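Long-range contact in nitrilotriacetate monooxygenase component B (Bacillus cereus ATCC 14579, PDB 3BPK), which probably binds FMN and acts as the flavin reductase-like component of a monooxygenase system: residues V30-S35 with V85-D90. Sequence-based numbering, arbitrary orientation.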
ATOM      1  N   VAL B  30       4.870   6.136   2.950  1.00 14.32           N
ATOM      2  CA  VAL B  30       5.512   5.698   4.200  1.00 14.60           C
ATOM      3  C   VAL B  30       4.700   6.168   5.403  1.00 14.75           C
ATOM      4  O   VAL B  30       4.533   7.396   5.609  1.00 15.23           O
ATOM      5  CB  VAL B  30       6.992   6.258   4.291  1.00 14.93           C
ATOM      6  CG1 VAL B  30       7.701   5.836   5.577  1.00 17.23           C
ATOM      7  CG2 VAL B  30       7.829   5.761   3.084  1.00 15.54           C
ATOM      8  N   ALA B  31       4.184   5.202   6.162  1.00 14.31           N
ATOM      9  CA  ALA B  31       3.448   5.514   7.395  1.00 13.15           C
ATOM     10  C   ALA B  31       4.449   5.690   8.529  1.00 13.79           C
ATOM     11  O   ALA B  31       5.245   4.780   8.803  1.00 15.00           O
ATOM     12  CB  ALA B  31       2.463   4.390   7.747  1.00 15.07           C
ATOM     13  N   PHE B  32       4.396   6.831   9.229  1.00 13.55           N
ATOM     14  CA  PHE B  32       5.213   6.972  10.432  1.00 13.53           C
ATOM     15  C   PHE B  32       4.253   6.710  11.583  1.00 13.21           C
ATOM     16  O   PHE B  32       3.284   7.474  11.772  1.00 13.74           O
ATOM     17  CB  PHE B  32       5.828   8.355  10.538  1.00 14.05           C
ATOM     18  CG  PHE B  32       6.625   8.525  11.763  1.00 16.06           C
ATOM     19  CD1 PHE B  32       7.753   7.733  11.974  1.00 16.76           C
ATOM     20  CD2 PHE B  32       6.266   9.495  12.727  1.00 19.04           C
ATOM     21  CE1 PHE B  32       8.500   7.867  13.142  1.00 18.27           C
ATOM     22  CE2 PHE B  32       7.008   9.626  13.885  1.00 19.66           C
ATOM     23  CZ  PHE B  32       8.134   8.832  14.090  1.00 19.72           C
ATOM     24  N   VAL B  33       4.482   5.608  12.295  1.00 12.60           N
ATOM     25  CA  VAL B  33       3.457   5.100  13.236  1.00 13.22           C
ATOM     26  C   VAL B  33       3.943   5.192  14.673  1.00 14.13           C
ATOM     27  O   VAL B  33       5.031   4.668  14.996  1.00 13.94           O
ATOM     28  CB  VAL B  33       3.140   3.615  12.948  1.00 12.93           C
ATOM     29  CG1 VAL B  33       2.074   3.071  13.935  1.00 14.64           C
ATOM     30  CG2 VAL B  33       2.602   3.443  11.513  1.00 13.43           C
ATOM     31  N   THR B  34       3.136   5.841  15.531  1.00 14.05           N
ATOM     32  CA  THR B  34       3.450   5.888  16.973  1.00 13.42           C
ATOM     33  C   THR B  34       2.495   4.971  17.726  1.00 13.52           C
ATOM     34  O   THR B  34       1.328   4.764  17.336  1.00 15.20           O
ATOM     35  CB  THR B  34       3.392   7.311  17.588  1.00 13.56           C
ATOM     36  OG1 THR B  34       2.118   7.916  17.322  1.00 14.60           O
ATOM     37  CG2 THR B  34       4.502   8.158  17.009  1.00 14.71           C
ATOM     38  N   SER B  35       3.011   4.423  18.822  1.00 14.79           N
ATOM     39  CA  SER B  35       2.287   3.446  19.615  1.00 13.76           C
ATOM     40  C   SER B  35       2.923   3.499  21.005  1.00 14.90           C
ATOM     41  O   SER B  35       4.035   4.040  21.169  1.00 15.81           O
ATOM     42  CB  SER B  35       2.427   2.031  18.987  1.00 15.30           C
ATOM     43  OG  SER B  35       3.785   1.582  18.985  1.00 14.88           O
ATOM     44  N   VAL B  85      -1.193   5.909  16.170  1.00 13.93           N
ATOM     45  CA  VAL B  85      -1.360   7.074  15.281  1.00 13.61           C
ATOM     46  C   VAL B  85      -0.546   6.857  14.005  1.00 13.75           C
ATOM     47  O   VAL B  85       0.646   6.483  14.077  1.00 13.28           O
ATOM     48  CB  VAL B  85      -0.896   8.391  15.981  1.00 14.10           C
ATOM     49  CG1 VAL B  85      -1.100   9.633  15.063  1.00 14.26           C
ATOM     50  CG2 VAL B  85      -1.678   8.634  17.304  1.00 14.19           C
ATOM     51  N   VAL B  86      -1.161   7.161  12.858  1.00 12.80           N
ATOM     52  CA  VAL B  86      -0.476   7.048  11.570  1.00 13.16           C
ATOM     53  C   VAL B  86      -0.229   8.455  11.042  1.00 13.02           C
ATOM     54  O   VAL B  86      -1.193   9.225  10.865  1.00 13.85           O
ATOM     55  CB  VAL B  86      -1.312   6.245  10.554  1.00 14.23           C
ATOM     56  CG1 VAL B  86      -0.589   6.266   9.181  1.00 16.08           C
ATOM     57  CG2 VAL B  86      -1.504   4.814  11.057  1.00 15.83           C
ATOM     58  N   HIS B  87       1.036   8.787  10.791  1.00 12.10           N
ATOM     59  CA  HIS B  87       1.388  10.100  10.280  1.00 12.61           C
ATOM     60  C   HIS B  87       1.826   9.960   8.833  1.00 13.18           C
ATOM     61  O   HIS B  87       2.521   8.989   8.466  1.00 14.19           O
ATOM     62  CB  HIS B  87       2.577  10.699  11.057  1.00 14.22           C
ATOM     63  CG  HIS B  87       2.358  10.763  12.536  1.00 13.08           C
ATOM     64  ND1 HIS B  87       2.486   9.651  13.346  1.00 12.69           N
ATOM     65  CD2 HIS B  87       2.070  11.809  13.366  1.00 14.93           C
ATOM     66  CE1 HIS B  87       2.264  10.005  14.613  1.00 14.53           C
ATOM     67  NE2 HIS B  87       1.988  11.303  14.647  1.00 15.13           N
ATOM     68  N   ILE B  88       1.451  10.937   8.021  1.00 13.15           N
ATOM     69  CA  ILE B  88       1.997  11.021   6.655  1.00 13.51           C
ATOM     70  C   ILE B  88       3.443  11.535   6.751  1.00 13.72           C
ATOM     71  O   ILE B  88       3.747  12.501   7.477  1.00 14.98           O
ATOM     72  CB  ILE B  88       1.169  12.001   5.796  1.00 13.95           C
ATOM     73  CG1 ILE B  88      -0.284  11.505   5.695  1.00 14.11           C
ATOM     74  CG2 ILE B  88       1.795  12.195   4.406  1.00 15.32           C
ATOM     75  CD1 ILE B  88      -0.427  10.066   5.205  1.00 16.44           C
ATOM     76  N   SER B  89       4.338  10.855   6.046  1.00 14.34           N
ATOM     77  CA  SER B  89       5.761  11.236   6.001  1.00 14.78           C
ATOM     78  C   SER B  89       5.999  12.230   4.893  1.00 15.79           C
ATOM     79  O   SER B  89       5.565  12.042   3.753  1.00 16.40           O
ATOM     80  CB  SER B  89       6.651   9.991   5.772  1.00 16.61           C
ATOM     81  OG  SER B  89       6.452   9.031   6.785  1.00 16.71           O
ATOM     82  N   ASP B  90       6.739  13.280   5.225  1.00 15.80           N
ATOM     83  CA  ASP B  90       6.983  14.334   4.249  1.00 17.05           C
ATOM     84  C   ASP B  90       8.393  14.918   4.353  1.00 17.23           C
ATOM     85  O   ASP B  90       9.140  14.614   5.310  1.00 17.59           O
ATOM     86  CB  ASP B  90       5.871  15.408   4.284  1.00 18.26           C
ATOM     87  CG  ASP B  90       5.931  16.289   5.514  1.00 20.22           C
ATOM     88  OD1 ASP B  90       7.046  16.713   5.910  1.00 22.91           O
ATOM     89  OD2 ASP B  90       4.847  16.574   6.069  1.00 22.06           O
TER
HETATM   90  O   HOH W   1       2.960   9.052   4.190  1.00 17.32           O
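Phe32 and His87 face each other as an antiparallel hydrogen-bonded pair, and the imidazole of His87 adds a further bond to the two of their backbones. From its root, His87 CB sits 3.4 Å from Phe32 O. CG lies anti to the carbonyl carbon (chi1 -55°), which sets the ring beside its own backbone N, its ND1-CE1 edge turned to Phe32 O and Thr34 OG1. His87 ND1 then donates to Phe32 O over 2.8 Å, with the oxygen in the ring plane, while Phe32 CD2 lies 3.8 Å from the same nitrogen; the two rings meet obliquely, their planes 51° apart. His87 CE1 reaches Thr34, 3.4 Å from Thr34 OG1 and a little farther from CG2. At the tip, NE2 is hydrogen-bonded to Val129 N.

At the next hydrogen-bonded pair, Thr34 OG1 also rests against Val85 CB at 3.3 Å, but its hydrogen bond goes to Pro127 O. On the other face of the sheet Ala31 CB packs on Val86 CG1, with Phe50 of strand 42-54 touching both residues. Where the pairing ends, Ser89 OG donates to Val30 O over 2.8 Å from above the carbonyl plane; a water bridges that oxygen to Ser89 N, whose direct bond to it is weak.

This pairs strands 28-36 and 83-88, neighbours in the closed antiparallel beta-barrel of the flavin reductase-like, FMN-binding fold. Phe32 O is gripped by His87 N and ND1 from opposite faces of its carbonyl plane. With ND1 donating to one backbone oxygen and NE2 accepting from a backbone N-H, this pattern is consistent with a neutral imidazole carrying its proton on ND1, its rotation fixed from both ends.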